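Local coordinates for protein putative methyltransferase (Porphyromonas gingivalis, PDB 3LL7) that is a putative methyltransferase that probably transfers methyl groups, its substrate unknown, and carries ferredoxin-like and THUMP-like domains beside its N-terminal part, at residues A45-L50 and S66-S71; K87-R92 and E227-A232; S283-D288 and G315-H320; S351-L356 and I375-R380. All coordinates share one frame; numbering follows the deposited sequence.

Contact 1 of 4, residues A45-L50 and S66-S71; sequences ATQIEL and SLYIPS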
loop_
_atom_site.group_PDB
_atom_site.type_symbol
_atom_site.label_atom_id
_atom_site.label_comp_id
_atom_site.label_asym_id
_atom_site.label_seq_id
_atom_site.Cartn_x
_atom_site.Cartn_y
_atom_site.Cartn_z
ATOM N N ALA A 45 -20.972 -18.479 13.569
ATOM C CA ALA A 45 -19.682 -19.169 13.486
ATOM C C ALA A 45 -18.722 -18.439 12.570
ATOM O O ALA A 45 -17.539 -18.315 12.891
ATOM C CB ALA A 45 -19.850 -20.616 13.026
ATOM N N THR A 46 -19.233 -17.956 11.440
ATOM C CA THR A 46 -18.406 -17.227 10.475
ATOM C C THR A 46 -17.793 -15.972 11.104
ATOM O O THR A 46 -16.610 -15.709 10.893
ATOM C CB THR A 46 -19.189 -16.877 9.186
ATOM O OG1 THR A 46 -19.581 -18.087 8.521
ATOM C CG2 THR A 46 -18.355 -16.042 8.238
ATOM N N GLN A 47 -18.596 -15.200 11.845
ATOM C CA GLN A 47 -18.097 -13.988 12.523
ATOM C C GLN A 47 -17.032 -14.330 13.561
ATOM O O GLN A 47 -15.965 -13.689 13.608
ATOM C CB GLN A 47 -19.225 -13.181 13.182
ATOM C CG GLN A 47 -20.224 -12.582 12.207
ATOM C CD GLN A 47 -19.567 -11.691 11.161
ATOM O OE1 GLN A 47 -19.006 -10.651 11.500
ATOM N NE2 GLN A 47 -19.636 -12.091 9.889
ATOM N N ILE A 48 -17.294 -15.360 14.365
ATOM C CA ILE A 48 -16.313 -15.825 15.330
ATOM C C ILE A 48 -15.027 -16.301 14.631
ATOM O O ILE A 48 -13.935 -15.890 15.029
ATOM C CB ILE A 48 -16.902 -16.897 16.289
ATOM C CG1 ILE A 48 -17.981 -16.245 17.164
ATOM C CG2 ILE A 48 -15.803 -17.533 17.134
ATOM C CD1 ILE A 48 -18.874 -17.222 17.956
ATOM N N GLU A 49 -15.163 -17.136 13.591
ATOM C CA GLU A 49 -13.987 -17.697 12.871
ATOM C C GLU A 49 -13.043 -16.611 12.401
ATOM O O GLU A 49 -11.828 -16.747 12.530
ATOM C CB GLU A 49 -14.386 -18.607 11.682
ATOM C CG GLU A 49 -13.251 -19.527 11.109
ATOM C CD GLU A 49 -12.380 -18.887 10.000
ATOM O OE1 GLU A 49 -12.801 -17.878 9.391
ATOM O OE2 GLU A 49 -11.254 -19.396 9.730
ATOM N N LEU A 50 -13.588 -15.524 11.865
ATOM C CA LEU A 50 -12.733 -14.525 11.225
ATOM C C LEU A 50 -12.346 -13.370 12.146
ATOM O O LEU A 50 -11.601 -12.489 11.741
ATOM C CB LEU A 50 -13.357 -14.011 9.908
ATOM C CG LEU A 50 -14.705 -13.298 9.921
ATOM C CD1 LEU A 50 -14.579 -11.926 10.579
ATOM C CD2 LEU A 50 -15.294 -13.167 8.500
ATOM N N SER A 66 -21.084 -4.690 17.289
ATOM C CA SER A 66 -22.126 -4.650 16.298
ATOM C C SER A 66 -21.593 -4.613 14.878
ATOM O O SER A 66 -22.393 -4.646 13.947
ATOM C CB SER A 66 -23.043 -3.442 16.527
ATOM O OG SER A 66 -24.374 -3.857 16.782
ATOM N N LEU A 67 -20.274 -4.521 14.703
ATOM C CA LEU A 67 -19.706 -4.573 13.338
ATOM C C LEU A 67 -19.904 -5.964 12.798
ATOM O O LEU A 67 -19.707 -6.956 13.527
ATOM C CB LEU A 67 -18.206 -4.208 13.254
ATOM C CG LEU A 67 -17.790 -2.741 13.364
ATOM C CD1 LEU A 67 -16.328 -2.633 13.045
ATOM C CD2 LEU A 67 -18.601 -1.783 12.469
ATOM N N TYR A 68 -20.329 -6.027 11.535
ATOM C CA TYR A 68 -20.601 -7.274 10.870
ATOM C C TYR A 68 -19.735 -7.363 9.607
ATOM O O TYR A 68 -19.822 -6.492 8.744
ATOM C CB TYR A 68 -22.076 -7.357 10.487
ATOM C CG TYR A 68 -22.436 -8.661 9.840
ATOM C CD1 TYR A 68 -22.560 -9.826 10.598
ATOM C CD2 TYR A 68 -22.640 -8.743 8.470
ATOM C CE1 TYR A 68 -22.881 -11.043 10.004
ATOM C CE2 TYR A 68 -22.976 -9.970 7.855
ATOM C CZ TYR A 68 -23.073 -11.118 8.632
ATOM O OH TYR A 68 -23.393 -12.337 8.074
ATOM N N ILE A 69 -18.937 -8.424 9.504
ATOM C CA ILE A 69 -18.061 -8.640 8.329
ATOM C C ILE A 69 -18.759 -9.458 7.255
ATOM O O ILE A 69 -19.105 -10.608 7.496
ATOM C CB ILE A 69 -16.740 -9.313 8.742
ATOM C CG1 ILE A 69 -16.082 -8.498 9.855
ATOM C CG2 ILE A 69 -15.796 -9.495 7.531
ATOM C CD1 ILE A 69 -15.821 -7.025 9.496
ATOM N N PRO A 70 -18.959 -8.866 6.050
ATOM C CA PRO A 70 -19.853 -9.537 5.104
ATOM C C PRO A 70 -19.294 -10.875 4.642
ATOM O O PRO A 70 -20.060 -11.813 4.459
ATOM C CB PRO A 70 -19.979 -8.545 3.941
ATOM C CG PRO A 70 -18.788 -7.641 4.045
ATOM C CD PRO A 70 -18.412 -7.605 5.522
ATOM N N SER A 71 -17.976 -10.956 4.489
ATOM C CA SER A 71 -17.298 -12.184 4.069
ATOM C C SER A 71 -15.797 -12.168 4.392
ATOM O O SER A 71 -15.188 -11.102 4.559
ATOM C CB SER A 71 -17.516 -12.445 2.561
ATOM O OG SER A 71 -16.960 -11.411 1.757
HETATM O O HOH W 1 -21.496 -14.007 8.961
HETATM O O HOH W 2 -19.898 -9.734 14.168
#
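The side-chain amide of Q47 is gripped at both ends by the backbone of one residue, I69. NE2 of Q47 gives a hydrogen bond of 2.9 Å to O of I69, while OE1 of Q47 accepts one of 3.0 Å from N of I69 that is nearly straight (171° at the hydrogen). A glutamine on a helix thereby pairs with an extended loop residue much as a neighbouring strand would. Two waters share the load: one takes an N-H of Q47 NE2 and bonds Y68 OH, the other donates to both Q47 OE1 and L67 O. With four bonds on two atoms, the amide is held against rotation. It also lies over a face of the Y68 ring, NE2 coming within 3.4 Å of Y68 CE1 and the two planes only 24° apart. The Q47 chain bends about CB-CG (chi2 -56°), which turns CD toward that ring. Beside this polar patch, L50 meets I69 with both methyls, CD1 lying 3.8 Å from I69 CG1 and CD2 as far from I69 CG2. The contact fastens helix 38-57 to the loop leading into helix 72-77, whose N-cap is S71; Y68 also touches helix 8-20, and L67 and P70 rest on helix 125-138.

Contact 2 of 4, residues K87-R92 and E227-A232; sequences KSRFIR and ELHVVA
The ring of H229 carries CZ of F90 over the centre of one face, with OE1 of E227 in its plane at the edge. F90 and H229 reach toward each other tip to tip in an edge-to-face pair, centroids 4.8 Å apart and planes at 61°; F90 CZ comes to 3.5 Å from H229 CE1. OE2 of E227 stands at the edge of the F90 ring, 3.7 Å from CE1. R89, F90's neighbour in sequence, is deposited in two conformers; in one of them its CD lies over a face of the F90 ring and its guanidinium comes near H229 CE1, contacts that stay doubtful. What fixes the imidazole is its two nitrogens: NE2 of H229 donates to OE1 of E227 at 2.8 Å, nearly straight and within the ring plane although well above the carboxylate plane, and ND1 is hydrogen-bonded to Y86 OH. H259 stacks on H229 as well. The loop 87-92 thus meets strand 225-233 through aromatic contact, with no hydrogen bond between the segments. On the strand side, R243 forms a salt bridge with OE2 of E227, which may steady the carboxylate, and the carboxylate in turn may polarise the imidazole.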
loop_
_atom_site.group_PDB
_atom_site.type_symbol
_atom_site.label_atom_id
_atom_site.label_comp_id
_atom_site.label_asym_id
_atom_site.label_seq_id
_atom_site.Cartn_x
_atom_site.Cartn_y
_atom_site.Cartn_z
ATOM N N LYS A 87 -4.770 8.446 2.637
ATOM C CA LYS A 87 -5.696 9.001 1.648
ATOM C C LYS A 87 -6.442 10.221 2.163
ATOM O O LYS A 87 -6.813 11.093 1.367
ATOM C CB LYS A 87 -6.748 7.969 1.234
ATOM C CG LYS A 87 -6.193 6.810 0.441
ATOM C CD LYS A 87 -7.276 5.729 0.325
ATOM C CE LYS A 87 -6.686 4.466 -0.273
ATOM N NZ LYS A 87 -5.885 3.679 0.713
ATOM N N SER A 88 -6.661 10.299 3.475
ATOM C CA SER A 88 -7.429 11.431 4.004
ATOM C C SER A 88 -6.737 12.782 3.717
ATOM O O SER A 88 -7.408 13.816 3.672
ATOM C CB SER A 88 -7.753 11.266 5.495
ATOM O OG SER A 88 -6.594 11.530 6.268
ATOM N N ARG A 89 -5.418 12.759 3.502
ATOM C CA ARG A 89 -4.663 13.971 3.165
ATOM C C ARG A 89 -5.051 14.600 1.821
ATOM O O ARG A 89 -4.757 15.774 1.592
ATOM C CB ARG A 89 -3.146 13.725 3.208
ATOM C CG ARG A 89 -2.604 12.834 2.089
ATOM C CD ARG A 89 -2.147 13.598 0.856
ATOM N NE ARG A 89 -0.809 14.171 1.012
ATOM C CZ ARG A 89 -0.266 14.990 0.130
ATOM N NH1 ARG A 89 -0.947 15.308 -0.959
ATOM N NH2 ARG A 89 0.948 15.480 0.322
ATOM N N PHE A 90 -5.688 13.828 0.937
ATOM C CA PHE A 90 -6.162 14.361 -0.365
ATOM C C PHE A 90 -7.501 15.116 -0.246
ATOM O O PHE A 90 -7.893 15.836 -1.161
ATOM C CB PHE A 90 -6.326 13.258 -1.414
ATOM C CG PHE A 90 -5.031 12.642 -1.867
ATOM C CD1 PHE A 90 -4.363 13.137 -2.988
ATOM C CD2 PHE A 90 -4.469 11.584 -1.159
ATOM C CE1 PHE A 90 -3.165 12.576 -3.413
ATOM C CE2 PHE A 90 -3.264 11.019 -1.572
ATOM C CZ PHE A 90 -2.606 11.518 -2.694
ATOM N N ILE A 91 -8.161 14.987 0.894
ATOM C CA ILE A 91 -9.547 15.439 1.014
ATOM C C ILE A 91 -9.681 16.647 1.940
ATOM O O ILE A 91 -9.471 16.522 3.144
ATOM C CB ILE A 91 -10.462 14.280 1.526
ATOM C CG1 ILE A 91 -10.211 12.974 0.750
ATOM C CG2 ILE A 91 -11.974 14.694 1.510
ATOM C CD1 ILE A 91 -10.475 13.030 -0.762
ATOM N N ARG A 92 -10.047 17.803 1.391
ATOM C CA ARG A 92 -10.307 18.998 2.214
ATOM C C ARG A 92 -11.441 18.788 3.219
ATOM O O ARG A 92 -12.444 18.137 2.910
ATOM C CB ARG A 92 -10.621 20.206 1.334
ATOM C CG ARG A 92 -9.414 20.835 0.670
ATOM C CD ARG A 92 -9.791 22.199 0.033
ATOM N NE ARG A 92 -9.456 23.387 0.838
ATOM C CZ ARG A 92 -10.338 24.130 1.508
ATOM N NH1 ARG A 92 -11.634 23.819 1.498
ATOM N NH2 ARG A 92 -9.927 25.185 2.198
ATOM N N GLU A 227 -0.761 14.288 -10.018
ATOM C CA GLU A 227 0.250 13.718 -9.111
ATOM C C GLU A 227 0.067 12.211 -9.028
ATOM O O GLU A 227 -1.053 11.717 -9.162
ATOM C CB GLU A 227 0.193 14.356 -7.705
ATOM C CG GLU A 227 -1.191 14.330 -7.017
ATOM C CD GLU A 227 -1.209 15.072 -5.675
ATOM O OE1 GLU A 227 -0.189 15.112 -4.970
ATOM O OE2 GLU A 227 -2.256 15.643 -5.324
ATOM N N LEU A 228 1.157 11.475 -8.777
ATOM C CA LEU A 228 1.089 10.031 -8.577
ATOM C C LEU A 228 1.888 9.716 -7.302
ATOM O O LEU A 228 3.019 10.165 -7.148
ATOM C CB LEU A 228 1.658 9.304 -9.820
ATOM C CG LEU A 228 1.554 7.775 -9.866
ATOM C CD1 LEU A 228 1.590 7.233 -11.278
ATOM C CD2 LEU A 228 2.707 7.118 -9.006
ATOM N N HIS A 229 1.290 8.974 -6.379
ATOM C CA HIS A 229 1.957 8.674 -5.117
ATOM C C HIS A 229 2.241 7.174 -5.068
ATOM O O HIS A 229 1.332 6.362 -5.338
ATOM C CB HIS A 229 1.053 9.033 -3.938
ATOM C CG HIS A 229 0.872 10.510 -3.743
ATOM N ND1 HIS A 229 0.975 11.106 -2.508
ATOM C CD2 HIS A 229 0.603 11.505 -4.621
ATOM C CE1 HIS A 229 0.778 12.407 -2.631
ATOM N NE2 HIS A 229 0.553 12.674 -3.907
ATOM N N VAL A 230 3.472 6.807 -4.715
ATOM C CA VAL A 230 3.819 5.399 -4.519
ATOM C C VAL A 230 3.885 5.193 -3.022
ATOM O O VAL A 230 4.718 5.828 -2.336
ATOM C CB VAL A 230 5.185 5.039 -5.164
ATOM C CG1 VAL A 230 5.536 3.565 -4.885
ATOM C CG2 VAL A 230 5.141 5.350 -6.659
ATOM N N VAL A 231 2.939 4.425 -2.490
ATOM C CA VAL A 231 2.779 4.397 -1.017
ATOM C C VAL A 231 3.177 3.044 -0.428
ATOM O O VAL A 231 2.527 2.016 -0.708
ATOM C CB VAL A 231 1.315 4.743 -0.617
ATOM C CG1 VAL A 231 1.148 4.761 0.907
ATOM C CG2 VAL A 231 0.886 6.108 -1.234
ATOM N N ALA A 232 4.226 3.044 0.389
ATOM C CA ALA A 232 4.627 1.838 1.105
ATOM C C ALA A 232 4.209 1.917 2.586
ATOM O O ALA A 232 4.148 3.017 3.158
ATOM C CB ALA A 232 6.120 1.618 0.991
#

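Contact 3 of 4, residues S283-D288 and G315-H320; sequences SIPYTD and GLRKLH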
loop_
_atom_site.group_PDB
_atom_site.type_symbol
_atom_site.label_atom_id
_atom_site.label_comp_id
_atom_site.label_asym_id
_atom_site.label_seq_id
_atom_site.Cartn_x
_atom_site.Cartn_y
_atom_site.Cartn_z
ATOM N N SER A 283 22.675 12.951 -14.535
ATOM C CA SER A 283 23.648 11.881 -14.666
ATOM C C SER A 283 24.518 11.931 -13.440
ATOM O O SER A 283 24.817 13.030 -12.924
ATOM C CB SER A 283 24.509 12.049 -15.923
ATOM O OG SER A 283 23.652 12.182 -17.033
ATOM N N ILE A 284 24.920 10.751 -12.989
ATOM C CA ILE A 284 25.714 10.611 -11.784
ATOM C C ILE A 284 26.966 9.728 -12.026
ATOM O O ILE A 284 26.968 8.912 -12.940
ATOM C CB ILE A 284 24.827 10.088 -10.601
ATOM C CG1 ILE A 284 24.270 8.688 -10.921
ATOM C CG2 ILE A 284 23.723 11.090 -10.227
ATOM C CD1 ILE A 284 23.579 7.971 -9.759
ATOM N N PRO A 285 27.923 9.881 -11.080
ATOM C CA PRO A 285 29.105 9.103 -10.896
ATOM C C PRO A 285 28.656 7.747 -10.421
ATOM O O PRO A 285 27.655 7.626 -9.695
ATOM C CB PRO A 285 29.879 9.834 -9.782
ATOM C CG PRO A 285 28.953 10.766 -9.141
ATOM C CD PRO A 285 27.657 10.774 -9.928
ATOM N N TYR A 286 29.346 6.732 -10.886
ATOM C CA TYR A 286 29.215 5.418 -10.310
ATOM C C TYR A 286 30.578 5.089 -9.766
ATOM O O TYR A 286 31.604 5.436 -10.354
ATOM C CB TYR A 286 28.731 4.408 -11.351
ATOM C CG TYR A 286 27.294 4.675 -11.734
ATOM C CD1 TYR A 286 26.248 4.185 -10.958
ATOM C CD2 TYR A 286 26.982 5.449 -12.840
ATOM C CE1 TYR A 286 24.933 4.444 -11.276
ATOM C CE2 TYR A 286 25.664 5.726 -13.167
ATOM C CZ TYR A 286 24.641 5.208 -12.388
ATOM O OH TYR A 286 23.331 5.470 -12.691
ATOM N N THR A 287 30.594 4.450 -8.615
ATOM C CA THR A 287 31.827 4.247 -7.887
ATOM C C THR A 287 32.340 2.803 -7.941
ATOM O O THR A 287 31.563 1.847 -7.819
ATOM C CB THR A 287 31.704 4.768 -6.430
ATOM O OG1 THR A 287 32.981 4.646 -5.793
ATOM C CG2 THR A 287 30.619 3.995 -5.606
ATOM N N ASP A 288 33.644 2.674 -8.151
ATOM C CA ASP A 288 34.310 1.395 -8.122
ATOM C C ASP A 288 34.607 0.990 -6.696
ATOM O O ASP A 288 34.897 -0.188 -6.421
ATOM C CB ASP A 288 35.632 1.465 -8.886
ATOM C CG ASP A 288 35.441 1.477 -10.376
ATOM O OD1 ASP A 288 34.353 1.097 -10.820
ATOM O OD2 ASP A 288 36.380 1.858 -11.115
ATOM N N GLY A 315 23.654 13.985 -2.648
ATOM C CA GLY A 315 25.102 14.064 -2.772
ATOM C C GLY A 315 25.787 12.744 -2.451
ATOM O O GLY A 315 26.800 12.716 -1.757
ATOM N N LEU A 316 25.204 11.657 -2.956
ATOM C CA LEU A 316 25.694 10.302 -2.684
ATOM C C LEU A 316 26.220 9.716 -3.993
ATOM O O LEU A 316 25.942 10.255 -5.057
ATOM C CB LEU A 316 24.548 9.428 -2.108
ATOM C CG LEU A 316 23.698 9.947 -0.950
ATOM C CD1 LEU A 316 22.516 8.997 -0.659
ATOM C CD2 LEU A 316 24.510 10.160 0.324
ATOM N N ARG A 317 27.050 8.670 -3.914
ATOM C CA ARG A 317 27.539 7.961 -5.089
ATOM C C ARG A 317 26.764 6.652 -5.182
ATOM O O ARG A 317 26.502 6.025 -4.157
ATOM C CB ARG A 317 29.044 7.644 -4.923
ATOM C CG ARG A 317 29.923 8.912 -5.020
ATOM C CD ARG A 317 31.220 8.768 -4.276
ATOM N NE ARG A 317 32.223 7.904 -4.912
ATOM C CZ ARG A 317 32.822 8.126 -6.091
ATOM N NH1 ARG A 317 32.478 9.160 -6.861
ATOM N NH2 ARG A 317 33.763 7.284 -6.519
ATOM N N LYS A 318 26.379 6.252 -6.388
ATOM C CA LYS A 318 25.617 5.008 -6.559
ATOM C C LYS A 318 26.608 3.938 -7.000
ATOM O O LYS A 318 27.583 4.252 -7.684
ATOM C CB LYS A 318 24.528 5.189 -7.612
ATOM C CG LYS A 318 23.541 4.038 -7.669
ATOM C CD LYS A 318 22.231 4.537 -8.367
ATOM C CE LYS A 318 21.126 3.472 -8.291
ATOM N NZ LYS A 318 21.344 2.388 -9.249
ATOM N N LEU A 319 26.398 2.684 -6.598
ATOM C CA LEU A 319 27.376 1.640 -6.909
ATOM C C LEU A 319 27.440 1.263 -8.395
ATOM O O LEU A 319 28.515 1.061 -8.932
ATOM C CB LEU A 319 27.100 0.404 -6.047
ATOM C CG LEU A 319 27.769 0.435 -4.666
ATOM C CD1 LEU A 319 27.666 1.713 -3.881
ATOM C CD2 LEU A 319 27.324 -0.805 -3.790
ATOM N N HIS A 320 26.280 1.179 -9.044
ATOM C CA HIS A 320 26.166 0.660 -10.401
ATOM C C HIS A 320 24.741 1.015 -10.840
ATOM O O HIS A 320 23.852 1.133 -9.988
ATOM C CB HIS A 320 26.341 -0.878 -10.372
ATOM C CG HIS A 320 26.356 -1.551 -11.720
ATOM N ND1 HIS A 320 25.208 -1.830 -12.432
ATOM C CD2 HIS A 320 27.381 -2.048 -12.455
ATOM C CE1 HIS A 320 25.525 -2.446 -13.558
ATOM N NE2 HIS A 320 26.843 -2.592 -13.596
#
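A single beta bridge joins Y286 to K318, where the loop before strand 293-297 meets strand 317-320, an outermost strand of the sheet that includes the ferredoxin-like region. The touching chains run 79° apart from end to end, consistent with a bridge that does not grow into a longer pairing. Its hydrogen bond runs from T287 N to K318 O at 3.2 Å, and the same oxygen receives a CA-H...O contact from Y286 CA at 3.3 Å, two donors thus meeting one carbonyl. Side chains close around this point. In the conformer described, one of two, the Y286 ring passes beside the backbone of H320. CD1 of I284 packs 3.6 Å from CB of K318. T287 lies across R317 at about a right angle, its CB over a face of the guanidinium. Further out, OG1 of T287 is bonded to S289 O, and backbone bonds tie T287 to A397 and R317 to T327 of strand 323-328. The amine of K318 folds back to H320 O at 2.9 Å, in the carbonyl plane, and also bonds H324 ND1 and S323 O, which bridges the corner the chain turns at L319. The bend of the R317 chain at chi3 (74°) turns NE back, and beyond it NH2 reaches T287 OG1 in a weak bond of 2.8 Å, its N-H...O angle only 127°.

Contact 4 of 4, residues S351-L356 and I375-R380; sequences SVLKQL and IELRQR. With EDO (1,2-ethanediol), chain C.
Within the THUMP-like domain, helix 374-381 packs against the helical turns of 351-356, a segment between strands 337-347 and 364-368; leucines and the aliphatic start of R380 form the seam. CD2 of L353 presses on CD1 of L377 at 3.4 Å, tighter than usual van der Waals contact, as the two side chains cross obliquely. L356 adds a looser touch on the same methyl, its CD1 at 4.3 Å from L377 CD1. The other methyl of L353, CD1, lies 3.8 Å from CB of R380, those two side chains running side by side and pointing the same way. Beneath them L377 rests on I365, C367 and L403, and L356 on L403, placing the seam over the sheet. At the outer border K354 bends at chi2 (-69°), which turns CD toward the helix; NZ then donates to O of R380 at 2.7 Å, in the carbonyl plane and on a lone pair. On the far side of the helix R378 holds an ethanediol, probably from the crystallisation liquor, with NE at 2.8 Å from O1 and NH2 at 3.0 Å from O2; NH1 also bonds M383 O, and NH2 A363 O. Near the C-terminal end of the helix, the lysine's positive charge meets the carbonyl oxygen of R380 directly and that of Q379 through a weakly bound water, which would suit the helix dipole and close the border of a seam that is mostly apolar.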
loop_
_atom_site.group_PDB
_atom_site.type_symbol
_atom_site.label_atom_id
_atom_site.label_comp_id
_atom_site.label_asym_id
_atom_site.label_seq_id
_atom_site.Cartn_x
_atom_site.Cartn_y
_atom_site.Cartn_z
ATOM N N SER A 351 34.512 -19.454 -3.834
ATOM C CA SER A 351 35.343 -19.914 -2.726
ATOM C C SER A 351 35.177 -19.083 -1.440
ATOM O O SER A 351 35.426 -19.585 -0.356
ATOM C CB SER A 351 36.826 -19.963 -3.141
ATOM O OG SER A 351 37.286 -18.646 -3.340
ATOM N N VAL A 352 34.764 -17.817 -1.521
ATOM C CA VAL A 352 34.625 -17.056 -0.256
ATOM C C VAL A 352 33.427 -17.471 0.582
ATOM O O VAL A 352 33.395 -17.228 1.798
ATOM C CB VAL A 352 34.586 -15.490 -0.413
ATOM C CG1 VAL A 352 35.759 -14.986 -1.227
ATOM C CG2 VAL A 352 33.258 -15.050 -0.974
ATOM N N LEU A 353 32.418 -18.059 -0.049
ATOM C CA LEU A 353 31.180 -18.446 0.645
ATOM C C LEU A 353 31.408 -19.257 1.909
ATOM O O LEU A 353 30.857 -18.924 2.977
ATOM C CB LEU A 353 30.246 -19.226 -0.300
ATOM C CG LEU A 353 29.552 -18.438 -1.424
ATOM C CD1 LEU A 353 28.963 -19.448 -2.475
ATOM C CD2 LEU A 353 28.463 -17.521 -0.892
ATOM N N LYS A 354 32.211 -20.322 1.832
ATOM C CA LYS A 354 32.435 -21.129 3.045
ATOM C C LYS A 354 33.334 -20.424 4.054
ATOM O O LYS A 354 33.456 -20.852 5.213
ATOM C CB LYS A 354 32.918 -22.551 2.716
ATOM C CG LYS A 354 31.854 -23.454 2.056
ATOM C CD LYS A 354 30.695 -23.842 2.985
ATOM C CE LYS A 354 29.762 -24.861 2.305
ATOM N NZ LYS A 354 29.176 -24.353 0.988
ATOM N N GLN A 355 33.931 -19.298 3.655
ATOM C CA GLN A 355 34.761 -18.574 4.602
ATOM C C GLN A 355 33.999 -17.547 5.395
ATOM O O GLN A 355 34.536 -16.993 6.359
ATOM C CB GLN A 355 35.906 -17.876 3.887
ATOM C CG GLN A 355 36.919 -18.820 3.289
ATOM C CD GLN A 355 38.150 -18.078 2.841
ATOM O OE1 GLN A 355 38.857 -17.459 3.652
ATOM N NE2 GLN A 355 38.399 -18.092 1.532
ATOM N N LEU A 356 32.744 -17.250 5.007
ATOM C CA LEU A 356 32.051 -16.135 5.654
ATOM C C LEU A 356 31.764 -16.274 7.107
ATOM O O LEU A 356 31.711 -15.260 7.816
ATOM C CB LEU A 356 30.729 -15.770 4.920
ATOM C CG LEU A 356 30.873 -15.263 3.508
ATOM C CD1 LEU A 356 29.422 -15.004 2.988
ATOM C CD2 LEU A 356 31.726 -13.974 3.436
ATOM N N ILE A 375 18.730 -16.183 0.184
ATOM C CA ILE A 375 18.640 -17.519 0.792
ATOM C C ILE A 375 19.749 -18.450 0.282
ATOM O O ILE A 375 20.296 -19.245 1.047
ATOM C CB ILE A 375 17.219 -18.146 0.630
ATOM C CG1 ILE A 375 17.051 -19.391 1.519
ATOM C CG2 ILE A 375 16.883 -18.469 -0.812
ATOM C CD1 ILE A 375 17.410 -19.128 2.982
ATOM N N GLU A 376 20.106 -18.312 -0.988
ATOM C CA GLU A 376 21.237 -19.071 -1.528
ATOM C C GLU A 376 22.555 -18.666 -0.869
ATOM O O GLU A 376 23.366 -19.524 -0.499
ATOM C CB GLU A 376 21.349 -18.859 -3.049
ATOM C CG GLU A 376 20.243 -19.573 -3.777
ATOM C CD GLU A 376 20.103 -19.199 -5.256
ATOM O OE1 GLU A 376 20.669 -18.165 -5.697
ATOM O OE2 GLU A 376 19.386 -19.944 -5.968
ATOM N N LEU A 377 22.773 -17.358 -0.740
ATOM C CA LEU A 377 23.942 -16.848 0.011
ATOM C C LEU A 377 23.977 -17.418 1.433
ATOM O O LEU A 377 25.017 -17.888 1.888
ATOM C CB LEU A 377 23.919 -15.311 0.007
ATOM C CG LEU A 377 25.089 -14.451 0.493
ATOM C CD1 LEU A 377 26.415 -14.954 -0.054
ATOM C CD2 LEU A 377 24.794 -12.982 -0.055
ATOM N N ARG A 378 22.835 -17.410 2.124
ATOM C CA ARG A 378 22.761 -17.970 3.450
ATOM C C ARG A 378 23.116 -19.457 3.500
ATOM O O ARG A 378 23.940 -19.899 4.331
ATOM C CB ARG A 378 21.377 -17.756 4.070
ATOM C CG ARG A 378 21.382 -18.299 5.514
ATOM C CD ARG A 378 20.188 -17.870 6.349
ATOM N NE ARG A 378 19.980 -16.416 6.429
ATOM C CZ ARG A 378 20.696 -15.553 7.163
ATOM N NH1 ARG A 378 21.755 -15.937 7.889
ATOM N NH2 ARG A 378 20.340 -14.275 7.156
ATOM N N GLN A 379 22.480 -20.246 2.643
ATOM C CA GLN A 379 22.690 -21.683 2.734
ATOM C C GLN A 379 24.084 -22.124 2.331
ATOM O O GLN A 379 24.650 -23.055 2.934
ATOM C CB GLN A 379 21.614 -22.463 1.970
ATOM C CG GLN A 379 20.224 -22.329 2.620
ATOM C CD GLN A 379 19.196 -23.302 2.059
ATOM O OE1 GLN A 379 19.546 -24.356 1.525
ATOM N NE2 GLN A 379 17.911 -22.969 2.238
ATOM N N ARG A 380 24.633 -21.456 1.329
ATOM C CA ARG A 380 25.952 -21.823 0.829
ATOM C C ARG A 380 27.070 -21.375 1.773
ATOM O O ARG A 380 28.120 -22.005 1.805
ATOM C CB ARG A 380 26.157 -21.279 -0.586
ATOM C CG ARG A 380 25.127 -21.938 -1.581
ATOM C CD ARG A 380 25.138 -21.304 -2.967
ATOM N NE ARG A 380 23.914 -21.680 -3.705
ATOM C CZ ARG A 380 23.791 -21.714 -5.038
ATOM N NH1 ARG A 380 24.823 -21.413 -5.829
ATOM N NH2 ARG A 380 22.631 -22.071 -5.585
HETATM C C1 EDO C . 17.843 -14.862 3.546
HETATM O O1 EDO C . 17.958 -15.912 4.512
HETATM C C2 EDO C . 17.399 -13.561 4.207
HETATM O O2 EDO C . 18.033 -13.357 5.479
HETATM O O HOH W 3 26.437 -25.191 2.460
#

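In the fold
The four sites follow one another in series along the chain and touch nowhere. Contacts 1 and 3 lie on opposite sides of the chain's centre, their own centres 53 Å apart; contact 2 is the most central, about 11 Å from that centre. Contacts 1 and 4 are both buried and both pack a helix, yet a side-chain amide imitates backbone pairing in the first, whereas leucines dominate the second and a charged bond marks its border. Contacts 2 and 3 are partly buried and each sets a loop against a strand, by aromatic packing at 87-92 and by a backbone bridge at 283-288. Contacts 3 and 4 engage the same seven-stranded sheet; contact 2 belongs to the ten-stranded one.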